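Local coordinates for nucleoporin p58/p45 (Homo sapiens, PDB 4JO7), which probably serves as a structural component of the nuclear pore complex, which is required for trafficking across the nuclear membrane, at residues F[5-8]-F[9-13]; F[14-17]-F[18-22]; F[52-55]-F[56-60]; F[72-75]-F[76-79]; F[80-83]-F[84-88]. All coordinates share one frame; numbering follows the deposited sequence.

Two long helices carry all five contacts, each of which joins neighbouring turns of a single helix. Contacts 1 and 2 follow one another on helix 2-29, with centres about 14 Å apart. Contacts 3, 4 and 5 lie on helix 43-85. Contacts 2 and 3 meet across the hairpin formed by the two helices: their centres are about 11 Å apart and Leu18 packs on Phe57 and Val58. Contacts 3 and 4 are about 29 Å apart between centres within the chain, yet the assembly joins their counterparts, because Thr56 of one subunit bonds Gln77 of the other. Contact 5, about 12 Å beyond contact 4 between centres, closes the helix.

Contact 1 of 5, residues F[5-8]-F[9-13]; sequences DYFR and ILVQQ
Leu10 lays its isobutyl group over one face of the Tyr6 ring. Its CD1 stands 4.0 Å from the centroid of the Tyr6 ring in a CH-pi contact, while CD2 lies toward the hydroxyl end, 3.9 Å from Tyr6 CZ. Tyr6 turns its ring along the helix toward the next turn, with CG opposite the backbone N (chi1 -173°), and its OH is bonded to a polar side chain of another protein's chain. Val11 CG2 meets Phe7 CE1 at 3.6 Å; the Phe7 ring also stacks on His68 of helix 43-85. Arg8 O takes two donors from Gln12: the backbone N at 3.1 Å and, from the opposite face of its plane, side-chain NE2 at 2.9 Å. A bend at chi2 (-30°) folds the Gln12 amide back to reach it. Arg8 NH1 forms an i to i+3 salt bridge with Asp5 OD1 (2.7 Å) from above the carboxylate plane. The i to i+4 pairs Tyr6-Leu10, Phe7-Val11 and Arg8-Gln12 typify an alpha helix, here in a predicted coiled coil.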
loop_
_atom_site.group_PDB
_atom_site.type_symbol
_atom_site.label_atom_id
_atom_site.label_comp_id
_atom_site.label_asym_id
_atom_site.label_seq_id
_atom_site.Cartn_x
_atom_site.Cartn_y
_atom_site.Cartn_z
ATOM N N ASP F 5 -1.248 15.323 -7.212
ATOM C CA ASP F 5 -1.426 16.515 -6.395
ATOM C C ASP F 5 -2.480 16.280 -5.311
ATOM O O ASP F 5 -2.317 16.698 -4.169
ATOM C CB ASP F 5 -1.803 17.713 -7.265
ATOM C CG ASP F 5 -0.596 18.318 -7.974
ATOM O OD1 ASP F 5 0.539 17.856 -7.727
ATOM O OD2 ASP F 5 -0.778 19.265 -8.766
ATOM N N TYR F 6 -3.569 15.621 -5.682
ATOM C CA TYR F 6 -4.638 15.343 -4.739
ATOM C C TYR F 6 -4.134 14.391 -3.637
ATOM O O TYR F 6 -4.454 14.566 -2.468
ATOM C CB TYR F 6 -5.836 14.759 -5.488
ATOM C CG TYR F 6 -7.084 14.582 -4.656
ATOM C CD1 TYR F 6 -7.648 15.648 -3.972
ATOM C CD2 TYR F 6 -7.715 13.349 -4.584
ATOM C CE1 TYR F 6 -8.799 15.484 -3.220
ATOM C CE2 TYR F 6 -8.862 13.176 -3.839
ATOM C CZ TYR F 6 -9.398 14.246 -3.159
ATOM O OH TYR F 6 -10.544 14.068 -2.419
ATOM N N PHE F 7 -3.308 13.412 -4.006
ATOM C CA PHE F 7 -2.732 12.497 -3.015
ATOM C C PHE F 7 -1.922 13.283 -1.982
ATOM O O PHE F 7 -2.053 13.073 -0.772
ATOM C CB PHE F 7 -1.858 11.437 -3.717
ATOM C CG PHE F 7 -1.385 10.326 -2.808
ATOM C CD1 PHE F 7 -0.287 10.507 -1.981
ATOM C CD2 PHE F 7 -2.020 9.098 -2.806
ATOM C CE1 PHE F 7 0.156 9.493 -1.151
ATOM C CE2 PHE F 7 -1.578 8.069 -1.978
ATOM C CZ PHE F 7 -0.490 8.271 -1.148
ATOM N N ARG F 8 -1.091 14.203 -2.466
ATOM C CA ARG F 8 -0.251 15.015 -1.605
ATOM C C ARG F 8 -1.110 15.844 -0.648
ATOM O O ARG F 8 -0.827 15.924 0.546
ATOM C CB ARG F 8 0.634 15.926 -2.466
ATOM C CG ARG F 8 1.657 16.732 -1.690
ATOM C CD ARG F 8 2.497 17.606 -2.628
ATOM N NE ARG F 8 3.216 16.816 -3.631
ATOM C CZ ARG F 8 2.930 16.776 -4.932
ATOM N NH1 ARG F 8 1.930 17.484 -5.446
ATOM N NH2 ARG F 8 3.658 16.019 -5.735
ATOM N N ILE F 9 -2.174 16.440 -1.178
ATOM C CA ILE F 9 -3.098 17.233 -0.373
ATOM C C ILE F 9 -3.792 16.385 0.690
ATOM O O ILE F 9 -3.944 16.813 1.838
ATOM C CB ILE F 9 -4.169 17.905 -1.252
ATOM C CG1 ILE F 9 -3.543 19.037 -2.073
ATOM C CG2 ILE F 9 -5.302 18.456 -0.396
ATOM C CD1 ILE F 9 -4.462 19.595 -3.137
ATOM N N LEU F 10 -4.223 15.189 0.310
ATOM C CA LEU F 10 -4.868 14.279 1.260
ATOM C C LEU F 10 -3.924 13.883 2.392
ATOM O O LEU F 10 -4.342 13.783 3.543
ATOM C CB LEU F 10 -5.400 13.028 0.553
ATOM C CG LEU F 10 -6.612 13.229 -0.361
ATOM C CD1 LEU F 10 -7.017 11.921 -1.009
ATOM C CD2 LEU F 10 -7.793 13.830 0.401
ATOM N N VAL F 11 -2.653 13.662 2.078
ATOM C CA VAL F 11 -1.683 13.304 3.108
ATOM C C VAL F 11 -1.472 14.459 4.090
ATOM O O VAL F 11 -1.391 14.247 5.298
ATOM C CB VAL F 11 -0.333 12.865 2.498
ATOM C CG1 VAL F 11 0.736 12.756 3.564
ATOM C CG2 VAL F 11 -0.487 11.537 1.763
ATOM N N GLN F 12 -1.377 15.680 3.575
ATOM C CA GLN F 12 -1.223 16.844 4.438
ATOM C C GLN F 12 -2.462 17.005 5.319
ATOM O O GLN F 12 -2.354 17.256 6.511
ATOM C CB GLN F 12 -0.984 18.113 3.617
ATOM C CG GLN F 12 0.139 18.014 2.580
ATOM C CD GLN F 12 1.262 17.058 2.971
ATOM O OE1 GLN F 12 1.788 17.117 4.086
ATOM N NE2 GLN F 12 1.638 16.175 2.046
ATOM N N GLN F 13 -3.641 16.836 4.734
ATOM C CA GLN F 13 -4.873 16.953 5.497
ATOM C C GLN F 13 -5.003 15.835 6.532
ATOM O O GLN F 13 -5.530 16.048 7.622
ATOM C CB GLN F 13 -6.078 16.976 4.557
ATOM C CG GLN F 13 -6.174 18.274 3.757
ATOM C CD GLN F 13 -7.252 18.242 2.692
ATOM O OE1 GLN F 13 -7.885 17.216 2.461
ATOM N NE2 GLN F 13 -7.458 19.373 2.029
#

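Contact 2 of 5, residues F[14-17]-F[18-22]; sequences FEVQ and LQQYR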
loop_
_atom_site.group_PDB
_atom_site.type_symbol
_atom_site.label_atom_id
_atom_site.label_comp_id
_atom_site.label_asym_id
_atom_site.label_seq_id
_atom_site.Cartn_x
_atom_site.Cartn_y
_atom_site.Cartn_z
ATOM N N PHE F 14 -4.495 14.656 6.196
ATOM C CA PHE F 14 -4.524 13.521 7.113
ATOM C C PHE F 14 -3.674 13.812 8.343
ATOM O O PHE F 14 -4.092 13.559 9.470
ATOM C CB PHE F 14 -4.010 12.263 6.408
ATOM C CG PHE F 14 -4.137 11.014 7.230
ATOM C CD1 PHE F 14 -5.348 10.357 7.324
ATOM C CD2 PHE F 14 -3.047 10.499 7.907
ATOM C CE1 PHE F 14 -5.471 9.206 8.079
ATOM C CE2 PHE F 14 -3.165 9.348 8.660
ATOM C CZ PHE F 14 -4.376 8.703 8.742
ATOM N N GLU F 15 -2.486 14.362 8.121
ATOM C CA GLU F 15 -1.596 14.719 9.215
ATOM C C GLU F 15 -2.244 15.722 10.163
ATOM O O GLU F 15 -2.154 15.580 11.381
ATOM C CB GLU F 15 -0.292 15.294 8.674
ATOM C CG GLU F 15 0.593 14.264 7.999
ATOM C CD GLU F 15 1.919 14.848 7.590
ATOM O OE1 GLU F 15 2.728 15.165 8.490
ATOM O OE2 GLU F 15 2.142 15.002 6.374
ATOM N N VAL F 16 -2.890 16.738 9.605
ATOM C CA VAL F 16 -3.584 17.724 10.424
ATOM C C VAL F 16 -4.661 17.049 11.263
ATOM O O VAL F 16 -4.757 17.280 12.470
ATOM C CB VAL F 16 -4.221 18.833 9.555
ATOM C CG1 VAL F 16 -5.149 19.702 10.385
ATOM C CG2 VAL F 16 -3.131 19.677 8.903
ATOM N N GLN F 17 -5.466 16.216 10.615
ATOM C CA GLN F 17 -6.550 15.504 11.278
ATOM C C GLN F 17 -6.025 14.645 12.423
ATOM O O GLN F 17 -6.612 14.625 13.507
ATOM C CB GLN F 17 -7.306 14.640 10.269
ATOM C CG GLN F 17 -8.437 13.822 10.865
ATOM C CD GLN F 17 -9.191 13.029 9.817
ATOM O OE1 GLN F 17 -8.883 11.863 9.560
ATOM N NE2 GLN F 17 -10.179 13.663 9.197
ATOM N N LEU F 18 -4.921 13.938 12.188
ATOM C CA LEU F 18 -4.327 13.101 13.227
ATOM C C LEU F 18 -3.971 13.931 14.452
ATOM O O LEU F 18 -4.222 13.515 15.583
ATOM C CB LEU F 18 -3.070 12.386 12.721
ATOM C CG LEU F 18 -3.247 11.195 11.777
ATOM C CD1 LEU F 18 -1.892 10.542 11.530
ATOM C CD2 LEU F 18 -4.237 10.175 12.323
ATOM N N GLN F 19 -3.385 15.105 14.227
ATOM C CA GLN F 19 -3.002 15.989 15.326
ATOM C C GLN F 19 -4.235 16.445 16.100
ATOM O O GLN F 19 -4.275 16.369 17.324
ATOM C CB GLN F 19 -2.237 17.205 14.799
ATOM C CG GLN F 19 -0.887 16.874 14.189
ATOM C CD GLN F 19 0.179 16.601 15.232
ATOM O OE1 GLN F 19 -0.105 16.559 16.430
ATOM N NE2 GLN F 19 1.418 16.418 14.781
ATOM N N GLN F 20 -5.243 16.910 15.374
ATOM C CA GLN F 20 -6.474 17.391 15.984
ATOM C C GLN F 20 -7.189 16.279 16.755
ATOM O O GLN F 20 -7.504 16.431 17.933
ATOM C CB GLN F 20 -7.398 17.973 14.909
ATOM C CG GLN F 20 -6.828 19.204 14.211
ATOM C CD GLN F 20 -7.682 19.672 13.046
ATOM O OE1 GLN F 20 -8.414 18.889 12.442
ATOM N NE2 GLN F 20 -7.591 20.958 12.727
ATOM N N TYR F 21 -7.437 15.155 16.096
ATOM C CA TYR F 21 -8.186 14.067 16.720
ATOM C C TYR F 21 -7.447 13.490 17.919
ATOM O O TYR F 21 -8.067 13.011 18.868
ATOM C CB TYR F 21 -8.489 12.963 15.706
ATOM C CG TYR F 21 -9.620 13.299 14.761
ATOM C CD1 TYR F 21 -10.186 14.568 14.742
ATOM C CD2 TYR F 21 -10.139 12.340 13.903
ATOM C CE1 TYR F 21 -11.227 14.874 13.889
ATOM C CE2 TYR F 21 -11.179 12.639 13.045
ATOM C CZ TYR F 21 -11.721 13.905 13.045
ATOM O OH TYR F 21 -12.759 14.207 12.193
ATOM N N ARG F 22 -6.122 13.542 17.879
ATOM C CA ARG F 22 -5.318 13.011 18.967
ATOM C C ARG F 22 -5.631 13.780 20.239
ATOM O O ARG F 22 -5.759 13.197 21.317
ATOM C CB ARG F 22 -3.829 13.113 18.626
ATOM C CG ARG F 22 -2.901 12.514 19.669
ATOM C CD ARG F 22 -1.464 12.501 19.171
ATOM N NE ARG F 22 -0.511 12.893 20.205
ATOM C CZ ARG F 22 -0.081 12.095 21.177
ATOM N NH1 ARG F 22 -0.519 10.845 21.267
ATOM N NH2 ARG F 22 0.789 12.549 22.070
#
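Leu18 closes on the Phe14 ring, its CD1 reaching Phe14 CE2 at 3.4 Å and its CD2 approaching Phe14 CZ at 3.9 Å, so that both methyls of the fork are engaged. Gln19 uses mainly its backbone, donating N-H to Glu15 O at 3.1 Å. Gln20 runs alongside Val16 in the same direction; its amide NE2 lies 3.6 Å from Val16 CG1, a polar group resting on a methyl. Tyr21 meets the Gln17 amide face to face: Gln17 CG sits over one ring face, 3.8 Å from the centroid of the Tyr21 ring, and the stacked amide plane lies only 3° from that of the ring. An extended Gln17 chain, with chi1 at 178° and chi2 at 178°, carries the amide out along the phenol, whose OH bonds a polar side chain of another protein's chain. On the flank facing helix 43-85, Phe14 rests on Ala61 and Leu18 packs against Phe57 and Val58, while Phe14, Gln17, Leu18 and Tyr21 also reach a chain of another protein.

Contact 3 of 5, residues F[52-55]-F[56-60]; sequences KIYQ and TFVAL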
loop_
_atom_site.group_PDB
_atom_site.type_symbol
_atom_site.label_atom_id
_atom_site.label_comp_id
_atom_site.label_asym_id
_atom_site.label_seq_id
_atom_site.Cartn_x
_atom_site.Cartn_y
_atom_site.Cartn_z
ATOM N N LYS F 52 -0.343 4.644 21.134
ATOM C CA LYS F 52 0.267 3.661 20.249
ATOM C C LYS F 52 -0.599 3.407 19.020
ATOM O O LYS F 52 -0.081 3.142 17.933
ATOM C CB LYS F 52 0.544 2.359 20.997
ATOM C CG LYS F 52 1.518 2.529 22.156
ATOM C CD LYS F 52 2.187 1.221 22.536
ATOM C CE LYS F 52 2.941 1.348 23.852
ATOM N NZ LYS F 52 3.824 2.549 23.889
ATOM N N ILE F 53 -1.915 3.493 19.191
ATOM C CA ILE F 53 -2.836 3.426 18.062
ATOM C C ILE F 53 -2.549 4.569 17.091
ATOM O O ILE F 53 -2.484 4.375 15.874
ATOM C CB ILE F 53 -4.294 3.471 18.542
ATOM C CG1 ILE F 53 -4.682 2.112 19.137
ATOM C CG2 ILE F 53 -5.237 3.838 17.401
ATOM C CD1 ILE F 53 -6.024 2.106 19.854
ATOM N N TYR F 54 -2.340 5.757 17.632
ATOM C CA TYR F 54 -2.007 6.932 16.838
ATOM C C TYR F 54 -0.712 6.695 16.072
ATOM O O TYR F 54 -0.579 7.054 14.901
ATOM C CB TYR F 54 -1.875 8.145 17.761
ATOM C CG TYR F 54 -1.003 9.259 17.232
ATOM C CD1 TYR F 54 -1.530 10.251 16.422
ATOM C CD2 TYR F 54 0.345 9.326 17.560
ATOM C CE1 TYR F 54 -0.740 11.274 15.942
ATOM C CE2 TYR F 54 1.145 10.344 17.080
ATOM C CZ TYR F 54 0.593 11.317 16.277
ATOM O OH TYR F 54 1.375 12.335 15.794
ATOM N N GLN F 55 0.251 6.080 16.750
ATOM C CA GLN F 55 1.529 5.778 16.119
ATOM C C GLN F 55 1.363 4.812 14.946
ATOM O O GLN F 55 2.060 4.920 13.940
ATOM C CB GLN F 55 2.525 5.252 17.157
ATOM C CG GLN F 55 2.947 6.339 18.141
ATOM C CD GLN F 55 3.923 5.857 19.198
ATOM O OE1 GLN F 55 3.770 4.771 19.758
ATOM N NE2 GLN F 55 4.942 6.663 19.466
ATOM N N THR F 56 0.424 3.882 15.055
ATOM C CA THR F 56 0.177 2.945 13.966
ATOM C C THR F 56 -0.429 3.676 12.765
ATOM O O THR F 56 -0.070 3.401 11.620
ATOM C CB THR F 56 -0.726 1.790 14.426
ATOM O OG1 THR F 56 -0.107 1.122 15.530
ATOM C CG2 THR F 56 -0.961 0.796 13.305
ATOM N N PHE F 57 -1.326 4.626 13.016
ATOM C CA PHE F 57 -1.919 5.400 11.931
ATOM C C PHE F 57 -0.864 6.228 11.197
ATOM O O PHE F 57 -0.895 6.334 9.973
ATOM C CB PHE F 57 -3.033 6.321 12.447
ATOM C CG PHE F 57 -4.376 5.652 12.535
ATOM C CD1 PHE F 57 -5.111 5.403 11.389
ATOM C CD2 PHE F 57 -4.899 5.268 13.761
ATOM C CE1 PHE F 57 -6.353 4.787 11.459
ATOM C CE2 PHE F 57 -6.138 4.651 13.839
ATOM C CZ PHE F 57 -6.865 4.411 12.691
ATOM N N VAL F 58 0.055 6.832 11.945
ATOM C CA VAL F 58 1.100 7.644 11.325
ATOM C C VAL F 58 1.978 6.755 10.438
ATOM O O VAL F 58 2.316 7.126 9.309
ATOM C CB VAL F 58 1.977 8.341 12.368
ATOM C CG1 VAL F 58 3.119 9.099 11.688
ATOM C CG2 VAL F 58 1.144 9.288 13.221
ATOM N N ALA F 59 2.341 5.591 10.964
ATOM C CA ALA F 59 3.127 4.606 10.226
ATOM C C ALA F 59 2.423 4.190 8.939
ATOM O O ALA F 59 3.036 4.155 7.873
ATOM C CB ALA F 59 3.396 3.392 11.091
ATOM N N LEU F 60 1.133 3.877 9.030
ATOM C CA LEU F 60 0.387 3.418 7.861
ATOM C C LEU F 60 0.342 4.485 6.774
ATOM O O LEU F 60 0.494 4.176 5.594
ATOM C CB LEU F 60 -1.038 3.011 8.247
ATOM C CG LEU F 60 -1.151 1.665 8.964
ATOM C CD1 LEU F 60 -2.502 1.528 9.663
ATOM C CD2 LEU F 60 -0.932 0.533 7.973
#
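Ile53 O is gripped by two backbone N-H groups of the next turn: Phe57 N donates to it at 3.1 Å, and Thr56 N adds a weak bond at a bent 120°. Thr56 N is thereby shared, since its stronger bond runs to Lys52 O at 3.0 Å. The side chains of Ile53 and Phe57 lie side by side and point the same way, with Ile53 CG2 at 3.8 Å from Phe57 CE2. Turned beside its own backbone N (chi1 -86°), the Phe57 ring swings back along the helix, which also sets its CD2 3.3 Å from Ile53 O. In the Tyr54 conformer described here, one of two deposited, Val58 CG2 covers one ring face, 3.9 Å from the centroid of the Tyr54 ring and displaced toward the rim near CZ. Helix 2-29 covers this face of the turn. The hydroxyl of Thr56 has its main partner outside the chain, in OE1 of Gln77 of the second subunit; Ile53 also packs on that Gln77, and Phe57 on Tyr78 of the same subunit. The chemistry implies that backbone amides satisfy the helix carbonyls, while a buried hydroxyl places a polar link in the contact with the second subunit.

Contact 4 of 5, residues F[72-75]-F[76-79]; sequences KVLK and EQYL
Two successive turns of helix 43-85, on a face that meets the second subunit, bring Leu74 against Tyr78 and Val73 against Gln77. Leu74 CD1 touches Tyr78 CE1 at 3.7 Å. Leu74 CG is almost as near, 3.9 Å from Tyr78 CE1. The leucine places CG opposite its backbone N (chi1 -175°), which tips the branch forward along the helix, whereas the tyrosine ring leans back toward it with CG beside its own N (chi1 -87°). That backward lean also sets Tyr78 CD1 3.3 Å from Leu74 O, the same carbonyl that accepts Tyr78 N at 2.9 Å. Gln77 is stretched out beyond CG and crosses Val73 at an angle, its amide end against the valine, whose CG1 lies 3.7 Å from Gln77 NE2. This i to i+4 pattern of an alpha helix extends directly into the dimer: Gln77 OE1 has Thr56 of the second subunit as its partner, and Leu74 packs on Phe57 of that subunit. The Tyr78 hydroxyl bonds a polar side chain of another protein's chain. On the more exposed flank, Glu76 CG rides 3.3 Å from Lys72 O, while the ammonium of Lys72 is engaged in a salt bridge with Glu69. Leu79 likewise folds its isobutyl group back over the preceding turn, with CG at 3.3 Å from Lys75 O, the carbonyl that receives its N-H.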
loop_
_atom_site.group_PDB
_atom_site.type_symbol
_atom_site.label_atom_id
_atom_site.label_comp_id
_atom_site.label_asym_id
_atom_site.label_seq_id
_atom_site.Cartn_x
_atom_site.Cartn_y
_atom_site.Cartn_z
ATOM N N LYS F 72 5.247 5.333 -8.717
ATOM C CA LYS F 72 5.800 6.345 -9.611
ATOM C C LYS F 72 7.123 5.867 -10.209
ATOM O O LYS F 72 7.369 6.044 -11.399
ATOM C CB LYS F 72 6.023 7.669 -8.881
ATOM C CG LYS F 72 4.762 8.368 -8.405
ATOM C CD LYS F 72 5.119 9.717 -7.793
ATOM C CE LYS F 72 3.910 10.390 -7.146
ATOM N NZ LYS F 72 4.293 11.649 -6.462
ATOM N N VAL F 73 7.983 5.289 -9.377
ATOM C CA VAL F 73 9.232 4.697 -9.854
ATOM C C VAL F 73 8.947 3.618 -10.896
ATOM O O VAL F 73 9.573 3.587 -11.963
ATOM C CB VAL F 73 10.066 4.111 -8.690
ATOM C CG1 VAL F 73 11.249 3.296 -9.224
ATOM C CG2 VAL F 73 10.540 5.219 -7.764
ATOM N N LEU F 74 7.980 2.753 -10.604
ATOM C CA LEU F 74 7.607 1.686 -11.521
ATOM C C LEU F 74 7.247 2.256 -12.889
ATOM O O LEU F 74 7.700 1.743 -13.918
ATOM C CB LEU F 74 6.437 0.875 -10.960
ATOM C CG LEU F 74 6.011 -0.349 -11.769
ATOM C CD1 LEU F 74 7.157 -1.358 -11.844
ATOM C CD2 LEU F 74 4.752 -1.003 -11.182
ATOM N N LYS F 75 6.450 3.321 -12.896
ATOM C CA LYS F 75 6.048 3.968 -14.149
ATOM C C LYS F 75 7.257 4.501 -14.902
ATOM O O LYS F 75 7.350 4.338 -16.116
ATOM C CB LYS F 75 5.043 5.096 -13.900
ATOM C CG LYS F 75 4.526 5.741 -15.186
ATOM C CD LYS F 75 3.493 6.823 -14.925
ATOM C CE LYS F 75 2.940 7.366 -16.240
ATOM N NZ LYS F 75 1.864 8.373 -16.018
ATOM N N GLU F 76 8.187 5.128 -14.183
ATOM C CA GLU F 76 9.392 5.681 -14.801
ATOM C C GLU F 76 10.215 4.580 -15.459
ATOM O O GLU F 76 10.764 4.755 -16.552
ATOM C CB GLU F 76 10.252 6.400 -13.761
ATOM C CG GLU F 76 9.615 7.632 -13.164
ATOM C CD GLU F 76 10.536 8.350 -12.194
ATOM O OE1 GLU F 76 11.495 7.718 -11.698
ATOM O OE2 GLU F 76 10.302 9.549 -11.929
ATOM N N GLN F 77 10.299 3.444 -14.783
ATOM C CA GLN F 77 11.042 2.305 -15.293
ATOM C C GLN F 77 10.353 1.696 -16.518
ATOM O O GLN F 77 11.029 1.278 -17.463
ATOM C CB GLN F 77 11.223 1.283 -14.172
ATOM C CG GLN F 77 12.137 1.806 -13.069
ATOM C CD GLN F 77 12.298 0.819 -11.933
ATOM O OE1 GLN F 77 11.450 -0.041 -11.727
ATOM N NE2 GLN F 77 13.389 0.943 -11.188
ATOM N N TYR F 78 9.021 1.651 -16.509
ATOM C CA TYR F 78 8.260 1.222 -17.691
ATOM C C TYR F 78 8.624 2.094 -18.886
ATOM O O TYR F 78 8.907 1.600 -19.978
ATOM C CB TYR F 78 6.753 1.347 -17.470
ATOM C CG TYR F 78 6.055 0.174 -16.819
ATOM C CD1 TYR F 78 6.727 -0.691 -15.965
ATOM C CD2 TYR F 78 4.714 -0.064 -17.069
ATOM C CE1 TYR F 78 6.080 -1.752 -15.378
ATOM C CE2 TYR F 78 4.058 -1.119 -16.489
ATOM C CZ TYR F 78 4.738 -1.963 -15.641
ATOM O OH TYR F 78 4.059 -3.014 -15.072
ATOM N N LEU F 79 8.586 3.402 -18.671
ATOM C CA LEU F 79 8.868 4.367 -19.732
ATOM C C LEU F 79 10.300 4.238 -20.221
ATOM O O LEU F 79 10.569 4.329 -21.423
ATOM C CB LEU F 79 8.618 5.787 -19.233
ATOM C CG LEU F 79 7.165 6.119 -18.893
ATOM C CD1 LEU F 79 7.053 7.526 -18.336
ATOM C CD2 LEU F 79 6.292 5.966 -20.111
#

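Contact 5 of 5, residues F[80-83]-F[84-88]; sequences GYRK and MFLGD
The rings of Tyr81 and Phe85 lie side by side and point the same way, their centroids 5.9 Å apart and their planes inclined at 40°, just before helix 43-85 ends in a Schellman motif. Tyr81 OH comes to the edge of the Phe85 ring, near its plane, 3.5 Å from Phe85 CD2, while that same carbon stands at an oblique angle to the Tyr81 ring. Both rings pack on the second subunit, Tyr81 on Met50 and Phe85 on Leu32, and both also meet apolar side chains of another protein's chain. At Gly87 a positive phi (90°) reverses the chain so that two backbone N-H groups turn back: Asp88 N to Lys83 O at 2.9 Å, and Gly87 N to Met84 O at 2.9 Å. Leu86 N bonds Arg82 O at 3.0 Å and adds a weak hydrogen bond to Lys83 O. The selenomethionine Met84 packs on Leu46 of the second subunit, and the Arg82 guanidinium bonds the backbone of a further chain of another protein. Lys83 CG lies 3.3 Å from Asp88 O. Bends at chi3 and chi4 bring Lys83 NZ to a salt bridge, weak as a hydrogen bond, with Asp88 OD1 at 3.0 Å.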
loop_
_atom_site.group_PDB
_atom_site.type_symbol
_atom_site.label_atom_id
_atom_site.label_comp_id
_atom_site.label_asym_id
_atom_site.label_seq_id
_atom_site.Cartn_x
_atom_site.Cartn_y
_atom_site.Cartn_z
ATOM N N GLY F 80 11.221 4.019 -19.290
ATOM C CA GLY F 80 12.616 3.816 -19.638
ATOM C C GLY F 80 12.788 2.592 -20.517
ATOM O O GLY F 80 13.523 2.625 -21.506
ATOM N N TYR F 81 12.100 1.511 -20.160
ATOM C CA TYR F 81 12.151 0.281 -20.936
ATOM C C TYR F 81 11.542 0.454 -22.329
ATOM O O TYR F 81 12.104 0.002 -23.336
ATOM C CB TYR F 81 11.433 -0.853 -20.206
ATOM C CG TYR F 81 11.499 -2.149 -20.975
ATOM C CD1 TYR F 81 12.565 -3.019 -20.813
ATOM C CD2 TYR F 81 10.509 -2.487 -21.886
ATOM C CE1 TYR F 81 12.639 -4.203 -21.529
ATOM C CE2 TYR F 81 10.574 -3.659 -22.609
ATOM C CZ TYR F 81 11.639 -4.513 -22.428
ATOM O OH TYR F 81 11.698 -5.682 -23.149
ATOM N N ARG F 82 10.386 1.097 -22.385
ATOM C CA ARG F 82 9.698 1.314 -23.650
ATOM C C ARG F 82 10.579 2.129 -24.592
ATOM O O ARG F 82 10.692 1.822 -25.770
ATOM C CB ARG F 82 8.372 2.041 -23.406
ATOM C CG ARG F 82 7.534 2.241 -24.657
ATOM C CD ARG F 82 6.582 3.416 -24.502
ATOM N NE ARG F 82 5.611 3.223 -23.428
ATOM C CZ ARG F 82 4.741 4.149 -23.036
ATOM N NH1 ARG F 82 4.731 5.339 -23.625
ATOM N NH2 ARG F 82 3.888 3.891 -22.050
ATOM N N LYS F 83 11.213 3.163 -24.059
ATOM C CA LYS F 83 12.078 4.031 -24.844
ATOM C C LYS F 83 13.229 3.222 -25.432
ATOM O O LYS F 83 13.585 3.366 -26.606
ATOM C CB LYS F 83 12.625 5.141 -23.949
ATOM C CG LYS F 83 13.485 6.172 -24.635
ATOM C CD LYS F 83 14.005 7.192 -23.620
ATOM C CE LYS F 83 13.496 8.592 -23.909
ATOM N NZ LYS F 83 14.023 9.127 -25.195
HETATM N N MSE F 84 13.807 2.359 -24.606
HETATM C CA MSE F 84 14.929 1.535 -25.031
HETATM C C MSE F 84 14.482 0.532 -26.087
HETATM O O MSE F 84 15.152 0.349 -27.113
HETATM C CB MSE F 84 15.511 0.816 -23.823
HETATM C CG MSE F 84 16.839 0.144 -24.060
HETATM SE SE MSE F 84 17.475 -0.715 -22.418
HETATM C CE MSE F 84 17.587 0.829 -21.259
ATOM N N PHE F 85 13.345 -0.113 -25.837
ATOM C CA PHE F 85 12.788 -1.091 -26.760
ATOM C C PHE F 85 12.575 -0.463 -28.143
ATOM O O PHE F 85 12.764 -1.120 -29.166
ATOM C CB PHE F 85 11.470 -1.641 -26.209
ATOM C CG PHE F 85 11.008 -2.913 -26.870
ATOM C CD1 PHE F 85 10.306 -2.873 -28.071
ATOM C CD2 PHE F 85 11.259 -4.148 -26.284
ATOM C CE1 PHE F 85 9.877 -4.037 -28.675
ATOM C CE2 PHE F 85 10.836 -5.315 -26.882
ATOM C CZ PHE F 85 10.141 -5.261 -28.087
ATOM N N LEU F 86 12.202 0.814 -28.162
ATOM C CA LEU F 86 11.916 1.526 -29.415
ATOM C C LEU F 86 13.160 2.181 -30.020
ATOM O O LEU F 86 13.069 2.890 -31.020
ATOM C CB LEU F 86 10.816 2.571 -29.201
ATOM C CG LEU F 86 9.427 2.025 -28.854
ATOM C CD1 LEU F 86 8.433 3.163 -28.679
ATOM C CD2 LEU F 86 8.932 1.034 -29.897
ATOM N N GLY F 87 14.318 1.938 -29.416
ATOM C CA GLY F 87 15.591 2.304 -30.009
ATOM C C GLY F 87 16.096 3.686 -29.647
ATOM O O GLY F 87 16.953 4.232 -30.336
ATOM N N ASP F 88 15.582 4.253 -28.562
ATOM C CA ASP F 88 15.969 5.604 -28.171
ATOM C C ASP F 88 16.699 5.617 -26.834
ATOM O O ASP F 88 16.296 4.940 -25.890
ATOM C CB ASP F 88 14.740 6.503 -28.102
ATOM C CG ASP F 88 15.103 7.974 -28.027
ATOM O OD1 ASP F 88 16.035 8.321 -27.271
ATOM O OD2 ASP F 88 14.464 8.781 -28.732
#